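Local coordinates for protein ancestral D-type dye decolorizing peroxidase (Geotrichum candidum, PDB 7ANV) that binds heme and probably uses hydrogen peroxide to oxidise dyes and other bulky substrates, as an ancestral fungal D-type dye-decolorizing peroxidase, at residues I94-F104 with A238-F248; Q108-P118 with F127-F135. One frame throughout, in Å; residues are numbered along the deposited sequence.

Contact 1. Residues I94-F104 with A238-F248; sequences INDDNLGDTAF and ARPSWAKDGSF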
loop_
_atom_site.group_PDB
_atom_site.type_symbol
_atom_site.label_atom_id
_atom_site.label_comp_id
_atom_site.label_asym_id
_atom_site.label_seq_id
_atom_site.Cartn_x
_atom_site.Cartn_y
_atom_site.Cartn_z
ATOM N N ILE A 94 -18.880 -15.258 -14.020
ATOM C CA ILE A 94 -18.504 -15.910 -12.734
ATOM C C ILE A 94 -19.335 -15.258 -11.638
ATOM O O ILE A 94 -19.209 -14.049 -11.430
ATOM C CB ILE A 94 -16.989 -15.843 -12.505
ATOM C CG1 ILE A 94 -16.262 -16.656 -13.578
ATOM C CG2 ILE A 94 -16.649 -16.324 -11.108
ATOM C CD1 ILE A 94 -14.789 -16.381 -13.683
ATOM N N ASN A 95 -20.208 -16.030 -11.002
ATOM C CA ASN A 95 -21.142 -15.512 -9.980
ATOM C C ASN A 95 -20.335 -15.177 -8.719
ATOM O O ASN A 95 -19.853 -16.095 -8.053
ATOM C CB ASN A 95 -22.247 -16.528 -9.713
ATOM C CG ASN A 95 -23.236 -16.048 -8.686
ATOM O OD1 ASN A 95 -22.922 -15.196 -7.865
ATOM N ND2 ASN A 95 -24.401 -16.663 -8.672
ATOM N N ASP A 96 -20.225 -13.905 -8.364
ATOM C CA ASP A 96 -19.409 -13.542 -7.179
ATOM C C ASP A 96 -20.336 -13.038 -6.068
ATOM O O ASP A 96 -19.935 -12.152 -5.326
ATOM C CB ASP A 96 -18.294 -12.580 -7.579
ATOM C CG ASP A 96 -18.784 -11.239 -8.070
ATOM O OD1 ASP A 96 -19.969 -11.155 -8.511
ATOM O OD2 ASP A 96 -17.985 -10.300 -8.031
ATOM N N ASP A 97 -21.539 -13.589 -5.965
ATOM C CA ASP A 97 -22.539 -13.186 -4.936
ATOM C C ASP A 97 -21.965 -13.305 -3.518
ATOM O O ASP A 97 -22.366 -12.454 -2.698
ATOM C CB ASP A 97 -23.844 -13.962 -5.103
ATOM C CG ASP A 97 -24.652 -13.465 -6.289
ATOM O OD1 ASP A 97 -24.428 -12.307 -6.710
ATOM O OD2 ASP A 97 -25.477 -14.247 -6.805
ATOM N N ASN A 98 -21.060 -14.264 -3.248
ATOM C CA ASN A 98 -20.433 -14.539 -1.918
ATOM C C ASN A 98 -18.961 -14.092 -1.874
ATOM O O ASN A 98 -18.259 -14.345 -0.853
ATOM C CB ASN A 98 -20.485 -16.024 -1.581
ATOM C CG ASN A 98 -21.896 -16.585 -1.600
ATOM O OD1 ASN A 98 -22.869 -15.851 -1.780
ATOM N ND2 ASN A 98 -22.011 -17.893 -1.422
ATOM N N LEU A 99 -18.472 -13.446 -2.916
ATOM C CA LEU A 99 -17.073 -12.959 -2.900
ATOM C C LEU A 99 -16.971 -11.573 -2.242
ATOM O O LEU A 99 -17.585 -10.580 -2.729
ATOM C CB LEU A 99 -16.474 -12.914 -4.296
ATOM C CG LEU A 99 -14.980 -12.626 -4.272
ATOM C CD1 LEU A 99 -14.247 -13.741 -3.517
ATOM C CD2 LEU A 99 -14.421 -12.466 -5.665
ATOM N N GLY A 100 -16.133 -11.491 -1.214
ATOM C CA GLY A 100 -15.912 -10.243 -0.476
ATOM C C GLY A 100 -17.238 -9.698 -0.016
ATOM O O GLY A 100 -18.069 -10.476 0.513
ATOM N N ASP A 101 -17.353 -8.378 -0.045
ATOM C CA ASP A 101 -18.551 -7.692 0.517
ATOM C C ASP A 101 -18.716 -6.473 -0.365
ATOM O O ASP A 101 -18.167 -6.540 -1.535
ATOM C CB ASP A 101 -18.484 -7.454 2.044
ATOM C CG ASP A 101 -19.839 -7.270 2.706
ATOM O OD1 ASP A 101 -20.772 -6.820 1.993
ATOM O OD2 ASP A 101 -19.985 -7.606 3.933
ATOM N N THR A 102 -19.508 -5.514 0.105
ATOM C CA THR A 102 -19.960 -4.373 -0.712
ATOM C C THR A 102 -18.706 -3.808 -1.369
ATOM O O THR A 102 -18.818 -3.416 -2.513
ATOM C CB THR A 102 -20.822 -3.395 0.103
ATOM O OG1 THR A 102 -21.933 -4.212 0.480
ATOM C CG2 THR A 102 -21.293 -2.183 -0.681
ATOM N N ALA A 103 -17.532 -3.773 -0.709
ATOM C CA ALA A 103 -16.453 -2.924 -1.262
ATOM C C ALA A 103 -16.039 -3.449 -2.643
ATOM O O ALA A 103 -15.960 -2.666 -3.583
ATOM C CB ALA A 103 -15.265 -2.807 -0.353
ATOM N N PHE A 104 -15.681 -4.719 -2.747
ATOM C CA PHE A 104 -15.211 -5.297 -4.014
ATOM C C PHE A 104 -16.334 -5.194 -5.052
ATOM O O PHE A 104 -16.099 -4.827 -6.217
ATOM C CB PHE A 104 -14.804 -6.750 -3.809
ATOM C CG PHE A 104 -14.477 -7.478 -5.086
ATOM C CD1 PHE A 104 -13.275 -7.293 -5.758
ATOM C CD2 PHE A 104 -15.389 -8.376 -5.609
ATOM C CE1 PHE A 104 -12.984 -7.978 -6.911
ATOM C CE2 PHE A 104 -15.092 -9.080 -6.764
ATOM C CZ PHE A 104 -13.896 -8.874 -7.430
ATOM N N ALA A 238 -19.957 -18.402 4.218
ATOM C CA ALA A 238 -19.850 -19.041 2.886
ATOM C C ALA A 238 -18.781 -18.290 2.076
ATOM O O ALA A 238 -18.581 -17.077 2.332
ATOM C CB ALA A 238 -21.183 -19.011 2.186
ATOM N N ARG A 239 -18.019 -19.013 1.255
ATOM C CA ARG A 239 -17.127 -18.432 0.213
ATOM C C ARG A 239 -17.340 -19.312 -1.010
ATOM O O ARG A 239 -17.617 -20.490 -0.870
ATOM C CB ARG A 239 -15.655 -18.409 0.651
ATOM C CG ARG A 239 -15.287 -17.419 1.765
ATOM C CD ARG A 239 -15.321 -15.913 1.441
ATOM N NE ARG A 239 -14.465 -15.031 2.284
ATOM C CZ ARG A 239 -14.207 -13.725 2.004
ATOM N NH1 ARG A 239 -14.771 -13.169 0.937
ATOM N NH2 ARG A 239 -13.375 -12.986 2.746
ATOM N N PRO A 240 -17.156 -18.823 -2.247
ATOM C CA PRO A 240 -17.109 -19.741 -3.386
ATOM C C PRO A 240 -15.809 -20.547 -3.246
ATOM O O PRO A 240 -14.790 -20.019 -2.754
ATOM C CB PRO A 240 -17.176 -18.847 -4.621
ATOM C CG PRO A 240 -17.057 -17.402 -4.111
ATOM C CD PRO A 240 -16.893 -17.425 -2.606
ATOM N N SER A 241 -15.815 -21.784 -3.722
ATOM C CA SER A 241 -14.624 -22.667 -3.645
ATOM C C SER A 241 -13.502 -22.011 -4.463
ATOM O O SER A 241 -12.349 -22.133 -4.022
ATOM C CB SER A 241 -14.925 -24.059 -4.133
ATOM O OG SER A 241 -15.449 -24.000 -5.443
ATOM N N TRP A 242 -13.845 -21.296 -5.532
ATOM C CA TRP A 242 -12.843 -20.655 -6.434
ATOM C C TRP A 242 -12.158 -19.466 -5.726
ATOM O O TRP A 242 -11.211 -18.886 -6.329
ATOM C CB TRP A 242 -13.411 -20.233 -7.793
ATOM C CG TRP A 242 -14.601 -19.332 -7.769
ATOM C CD1 TRP A 242 -15.888 -19.736 -7.973
ATOM C CD2 TRP A 242 -14.646 -17.897 -7.645
ATOM N NE1 TRP A 242 -16.737 -18.669 -7.878
ATOM C CE2 TRP A 242 -16.002 -17.527 -7.702
ATOM C CE3 TRP A 242 -13.684 -16.894 -7.446
ATOM C CZ2 TRP A 242 -16.439 -16.214 -7.551
ATOM C CZ3 TRP A 242 -14.115 -15.592 -7.307
ATOM C CH2 TRP A 242 -15.472 -15.251 -7.386
ATOM N N ALA A 243 -12.617 -19.049 -4.554
ATOM C CA ALA A 243 -12.009 -17.878 -3.858
ATOM C C ALA A 243 -10.956 -18.344 -2.863
ATOM O O ALA A 243 -10.115 -17.522 -2.451
ATOM C CB ALA A 243 -13.066 -17.031 -3.201
ATOM N N LYS A 244 -10.928 -19.614 -2.494
ATOM C CA LYS A 244 -9.911 -20.095 -1.541
ATOM C C LYS A 244 -8.507 -19.808 -2.062
ATOM O O LYS A 244 -8.223 -20.080 -3.245
ATOM C CB LYS A 244 -10.016 -21.594 -1.225
ATOM C CG LYS A 244 -9.029 -22.055 -0.167
ATOM C CD LYS A 244 -9.550 -23.271 0.561
ATOM C CE LYS A 244 -8.707 -23.674 1.754
ATOM N NZ LYS A 244 -9.009 -25.083 2.110
ATOM N N ASP A 245 -7.688 -19.250 -1.178
ATOM C CA ASP A 245 -6.245 -19.001 -1.387
ATOM C C ASP A 245 -6.056 -17.845 -2.370
ATOM O O ASP A 245 -4.958 -17.687 -2.823
ATOM C CB ASP A 245 -5.479 -20.272 -1.785
ATOM C CG ASP A 245 -5.097 -21.165 -0.597
ATOM O OD1 ASP A 245 -5.162 -20.692 0.560
ATOM O OD2 ASP A 245 -4.744 -22.315 -0.858
ATOM N N GLY A 246 -7.120 -17.100 -2.675
ATOM C CA GLY A 246 -7.008 -15.800 -3.345
ATOM C C GLY A 246 -6.923 -14.693 -2.313
ATOM O O GLY A 246 -7.120 -14.925 -1.110
ATOM N N SER A 247 -6.633 -13.499 -2.771
ATOM C CA SER A 247 -6.541 -12.312 -1.897
ATOM C C SER A 247 -7.090 -11.123 -2.690
ATOM O O SER A 247 -6.912 -11.062 -3.966
ATOM C CB SER A 247 -5.144 -12.089 -1.414
ATOM O OG SER A 247 -5.103 -11.053 -0.443
ATOM N N PHE A 248 -7.676 -10.147 -1.990
ATOM C CA PHE A 248 -8.119 -8.886 -2.627
ATOM C C PHE A 248 -6.930 -7.930 -2.744
ATOM O O PHE A 248 -6.195 -7.701 -1.754
ATOM C CB PHE A 248 -9.272 -8.260 -1.848
ATOM C CG PHE A 248 -10.507 -9.103 -1.908
ATOM C CD1 PHE A 248 -11.367 -8.957 -2.979
ATOM C CD2 PHE A 248 -10.810 -10.007 -0.899
ATOM C CE1 PHE A 248 -12.499 -9.762 -3.089
ATOM C CE2 PHE A 248 -11.947 -10.794 -1.008
ATOM C CZ PHE A 248 -12.808 -10.634 -2.068
#
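L99 of 94-104 wedges between W242 and F248 of 238-248; these three residues lose more surface to the contact than any others. The indole of W242 sits with one face against I94, whose CG2 methyl makes a CH-pi contact 3.9 Å from the centroid of the six-membered ring. P240 CB of the tryptophan's own segment lies over the opposite face, so the flat ring is held as a slab between two aliphatic groups. In-plane approaches come from the backbone oxygen of N95 and from D96 CB, at the rim of the six-membered ring. The CG of W242 stands between its backbone N and carbonyl carbon (chi1 55°), a placement that brings the indole back over P240.

L99 fits the corner between the two aromatic residues because its branched end can serve several neighbours at once. Its CD2 presses on the rim of the indole, 3.4 Å from W242 CH2, while CD1 reaches A243 CB at 3.5 Å and CG lies 3.7 Å from F248 CZ.

F248 is the second residue of strand 247-256, a member of the second of the two four-stranded antiparallel sheets, one in each ferredoxin-like half of a DyP peroxidase. Its edge is directed at the face of F104 in an offset T-shaped pair, with planes at 62° and CE1 placed 3.6 Å from F104 CG. F475, from the neighbouring strand 466-476, meets the F248 ring as well. G100, with a phi of 54°, lets the chain pass close to this ring, its CA 3.5 Å from F248 CZ, where a side chain would collide. R239, bent at chi2, brings the edge of its guanidinium alongside G100 N; both are donors, so they do not bond, and the salt bridge of NE is to D232.

Contact 2. Residues Q108-P118 with F127-F135; sequences QLADAQNLGDP and FVPDWDPAF
D117 and W131 are joined by a hydrogen bond of 2.9 Å from W131 NE1 to D117 OD2. The acceptor lies almost exactly in the indole plane and is approached on its anti side, with an N-H...O angle of 154°. The other carboxylate oxygen, OD1, takes a salt bridge from R252 and a hydrogen bond from Q436, so the buried acid is gripped at both ends and is probably ionised.

L109 projects CG anti to its backbone N (chi1 177°), which carries CD1 over the W131 face and tightly against P129, with L109 CD1 3.3 Å from P129 CG, closer than usual carbon contact. P129 CG covers that same face of the indole, and the small A112 leaves room for both residues, its CB 3.7 Å from W131 CZ2.

At the outer end, Q113, its chain extended beyond CG, lies across the F127 ring. Its CB lies over the ring centre, 3.8 Å from the centroid, and its amide stacks nearly parallel at 18°. P118, unable to donate a backbone bond itself, accepts one at its O from D130 N, 2.9 Å away.

A Schellman motif at G116 ends helix 108-115 and turns the chain toward these partners. Helix 405-413 packs on L115, strand 466-476 touches Q108, L115, D117 and P118, and F135 of helix 133-137 rests on strand 174-183.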
loop_
_atom_site.group_PDB
_atom_site.type_symbol
_atom_site.label_atom_id
_atom_site.label_comp_id
_atom_site.label_asym_id
_atom_site.label_seq_id
_atom_site.Cartn_x
_atom_site.Cartn_y
_atom_site.Cartn_z
ATOM N N GLN A 108 -14.026 0.683 -6.632
ATOM C CA GLN A 108 -13.402 1.797 -5.872
ATOM C C GLN A 108 -14.019 3.159 -6.220
ATOM O O GLN A 108 -14.035 4.055 -5.342
ATOM C CB GLN A 108 -11.902 1.827 -6.119
ATOM C CG GLN A 108 -11.162 2.671 -5.084
ATOM C CD GLN A 108 -9.688 2.758 -5.384
ATOM O OE1 GLN A 108 -9.150 3.787 -5.799
ATOM N NE2 GLN A 108 -9.022 1.633 -5.236
ATOM N N LEU A 109 -14.481 3.372 -7.465
ATOM C CA LEU A 109 -15.024 4.690 -7.848
ATOM C C LEU A 109 -16.167 5.047 -6.908
ATOM O O LEU A 109 -16.181 6.188 -6.436
ATOM C CB LEU A 109 -15.470 4.676 -9.313
ATOM C CG LEU A 109 -16.122 5.960 -9.830
ATOM C CD1 LEU A 109 -15.233 7.156 -9.642
ATOM C CD2 LEU A 109 -16.432 5.840 -11.303
ATOM N N ALA A 110 -17.049 4.089 -6.614
ATOM C CA ALA A 110 -18.191 4.252 -5.702
ATOM C C ALA A 110 -17.711 4.614 -4.278
ATOM O O ALA A 110 -18.495 5.187 -3.488
ATOM C CB ALA A 110 -18.998 2.975 -5.719
ATOM N N ASP A 111 -16.497 4.222 -3.910
ATOM C CA ASP A 111 -15.960 4.421 -2.541
ATOM C C ASP A 111 -15.153 5.725 -2.468
ATOM O O ASP A 111 -14.803 6.167 -1.342
ATOM C CB ASP A 111 -15.054 3.247 -2.173
ATOM C CG ASP A 111 -14.797 3.042 -0.692
ATOM O OD1 ASP A 111 -15.675 3.407 0.157
ATOM O OD2 ASP A 111 -13.760 2.469 -0.402
ATOM N N ALA A 112 -14.844 6.360 -3.590
ATOM C CA ALA A 112 -13.927 7.533 -3.590
ATOM C C ALA A 112 -14.379 8.623 -2.608
ATOM O O ALA A 112 -13.523 9.221 -1.937
ATOM C CB ALA A 112 -13.788 8.091 -4.976
ATOM N N GLN A 113 -15.672 8.947 -2.577
ATOM C CA GLN A 113 -16.152 10.060 -1.729
ATOM C C GLN A 113 -15.806 9.742 -0.269
ATOM O O GLN A 113 -15.241 10.582 0.406
ATOM C CB GLN A 113 -17.652 10.311 -1.911
ATOM C CG GLN A 113 -18.153 11.492 -1.084
ATOM C CD GLN A 113 -19.495 12.025 -1.544
ATOM O OE1 GLN A 113 -20.313 11.304 -2.100
ATOM N NE2 GLN A 113 -19.701 13.308 -1.354
ATOM N N ASN A 114 -16.104 8.531 0.185
ATOM C CA ASN A 114 -15.938 8.120 1.599
ATOM C C ASN A 114 -14.449 7.955 1.910
ATOM O O ASN A 114 -14.062 8.197 3.062
ATOM C CB ASN A 114 -16.783 6.886 1.900
ATOM C CG ASN A 114 -18.219 7.216 2.255
ATOM O OD1 ASN A 114 -18.532 8.329 2.664
ATOM N ND2 ASN A 114 -19.115 6.265 2.078
ATOM N N LEU A 115 -13.622 7.592 0.929
ATOM C CA LEU A 115 -12.159 7.522 1.123
ATOM C C LEU A 115 -11.639 8.940 1.359
ATOM O O LEU A 115 -10.509 9.056 1.839
ATOM C CB LEU A 115 -11.468 6.889 -0.082
ATOM C CG LEU A 115 -11.723 5.406 -0.289
ATOM C CD1 LEU A 115 -11.228 4.976 -1.679
ATOM C CD2 LEU A 115 -11.063 4.601 0.814
ATOM N N GLY A 116 -12.410 9.949 0.937
ATOM C CA GLY A 116 -12.057 11.381 1.086
ATOM C C GLY A 116 -11.348 11.948 -0.132
ATOM O O GLY A 116 -10.823 13.094 -0.057
ATOM N N ASP A 117 -11.398 11.259 -1.260
ATOM C CA ASP A 117 -10.673 11.726 -2.470
ATOM C C ASP A 117 -11.241 13.073 -2.894
ATOM O O ASP A 117 -12.446 13.331 -2.783
ATOM C CB ASP A 117 -10.754 10.744 -3.645
ATOM C CG ASP A 117 -10.002 9.450 -3.430
ATOM O OD1 ASP A 117 -9.445 9.251 -2.314
ATOM O OD2 ASP A 117 -10.026 8.613 -4.344
ATOM N N PRO A 118 -10.377 13.971 -3.383
ATOM C CA PRO A 118 -10.844 15.240 -3.914
ATOM C C PRO A 118 -11.847 14.982 -5.048
ATOM O O PRO A 118 -11.700 14.031 -5.842
ATOM C CB PRO A 118 -9.580 15.971 -4.402
ATOM C CG PRO A 118 -8.427 15.224 -3.812
ATOM C CD PRO A 118 -8.918 13.813 -3.497
ATOM N N PHE A 127 -21.408 13.384 -7.131
ATOM C CA PHE A 127 -19.954 13.313 -6.781
ATOM C C PHE A 127 -19.154 12.473 -7.789
ATOM O O PHE A 127 -19.367 11.234 -7.901
ATOM C CB PHE A 127 -19.697 12.776 -5.365
ATOM C CG PHE A 127 -18.227 12.727 -5.006
ATOM C CD1 PHE A 127 -17.432 11.654 -5.380
ATOM C CD2 PHE A 127 -17.622 13.783 -4.331
ATOM C CE1 PHE A 127 -16.072 11.625 -5.077
ATOM C CE2 PHE A 127 -16.263 13.769 -4.053
ATOM C CZ PHE A 127 -15.488 12.686 -4.424
ATOM N N VAL A 128 -18.149 13.108 -8.399
ATOM C CA VAL A 128 -17.148 12.459 -9.292
ATOM C C VAL A 128 -15.763 12.829 -8.779
ATOM O O VAL A 128 -15.469 14.004 -8.593
ATOM C CB VAL A 128 -17.325 12.893 -10.751
ATOM C CG1 VAL A 128 -16.475 12.039 -11.673
ATOM C CG2 VAL A 128 -18.784 12.849 -11.168
ATOM N N PRO A 129 -14.895 11.846 -8.486
ATOM C CA PRO A 129 -13.574 12.146 -7.944
ATOM C C PRO A 129 -12.686 12.736 -9.030
ATOM O O PRO A 129 -12.932 12.423 -10.194
ATOM C CB PRO A 129 -13.048 10.790 -7.512
ATOM C CG PRO A 129 -13.725 9.820 -8.455
ATOM C CD PRO A 129 -15.117 10.401 -8.629
ATOM N N ASP A 130 -11.653 13.480 -8.641
ATOM C CA ASP A 130 -10.692 14.089 -9.601
ATOM C C ASP A 130 -9.656 13.039 -10.030
ATOM O O ASP A 130 -8.434 13.302 -9.919
ATOM C CB ASP A 130 -9.998 15.315 -9.004
ATOM C CG ASP A 130 -10.938 16.455 -8.680
ATOM O OD1 ASP A 130 -12.051 16.500 -9.268
ATOM O OD2 ASP A 130 -10.553 17.286 -7.828
ATOM N N TRP A 131 -10.118 11.897 -10.536
ATOM C CA TRP A 131 -9.250 10.758 -10.943
ATOM C C TRP A 131 -8.715 10.929 -12.369
ATOM O O TRP A 131 -9.310 11.739 -13.145
ATOM C CB TRP A 131 -10.063 9.481 -10.838
ATOM C CG TRP A 131 -10.198 8.958 -9.449
ATOM C CD1 TRP A 131 -9.813 9.559 -8.280
ATOM C CD2 TRP A 131 -10.754 7.686 -9.087
ATOM N NE1 TRP A 131 -10.137 8.764 -7.221
ATOM C CE2 TRP A 131 -10.685 7.603 -7.684
ATOM C CE3 TRP A 131 -11.290 6.616 -9.805
ATOM C CZ2 TRP A 131 -11.113 6.471 -6.999
ATOM C CZ3 TRP A 131 -11.724 5.503 -9.130
ATOM C CH2 TRP A 131 -11.643 5.445 -7.744
ATOM N N ASP A 132 -7.677 10.169 -12.741
ATOM C CA ASP A 132 -7.262 10.046 -14.162
ATOM C C ASP A 132 -8.457 9.450 -14.907
ATOM O O ASP A 132 -9.139 8.570 -14.369
ATOM C CB ASP A 132 -5.992 9.206 -14.367
ATOM C CG ASP A 132 -4.736 9.792 -13.724
ATOM O OD1 ASP A 132 -4.735 11.015 -13.458
ATOM O OD2 ASP A 132 -3.764 9.040 -13.534
ATOM N N PRO A 133 -8.710 9.887 -16.159
ATOM C CA PRO A 133 -9.837 9.396 -16.958
ATOM C C PRO A 133 -10.000 7.867 -16.995
ATOM O O PRO A 133 -11.099 7.404 -16.868
ATOM C CB PRO A 133 -9.533 9.925 -18.366
ATOM C CG PRO A 133 -8.743 11.188 -18.113
ATOM C CD PRO A 133 -7.931 10.914 -16.861
ATOM N N ALA A 134 -8.901 7.110 -17.114
ATOM C CA ALA A 134 -8.931 5.639 -17.280
ATOM C C ALA A 134 -9.602 4.989 -16.069
ATOM O O ALA A 134 -10.299 4.008 -16.247
ATOM C CB ALA A 134 -7.533 5.105 -17.520
ATOM N N PHE A 135 -9.424 5.542 -14.864
ATOM C CA PHE A 135 -9.956 4.961 -13.608
ATOM C C PHE A 135 -11.406 5.404 -13.357
ATOM O O PHE A 135 -12.165 4.760 -12.582
ATOM C CB PHE A 135 -9.037 5.382 -12.466
ATOM C CG PHE A 135 -7.748 4.609 -12.422
ATOM C CD1 PHE A 135 -7.785 3.231 -12.318
ATOM C CD2 PHE A 135 -6.523 5.243 -12.461
ATOM C CE1 PHE A 135 -6.613 2.502 -12.241
ATOM C CE2 PHE A 135 -5.350 4.507 -12.391
ATOM C CZ PHE A 135 -5.404 3.143 -12.272
#

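The first segments of contacts 1 and 2 are near neighbours in sequence: helix 102-106 begins at the end of 94-104 and is followed by helix 108-115 of contact 2. The chain then closes contact 2 locally with 127-135, whereas 94-104 waits for a partner that comes 134 residues later, at 238-248. The centres are 23 Å apart. Both contacts lie beside strand 466-476 of the second antiparallel sheet, contact 1 through F475 and contact 2 through P468 and Y473. One continuous connection of the N-terminal half is thus packed against the C-terminal half at two separate places; the side chain of D117 lies about 9 Å and that of F248 about 13 Å from the bound heme.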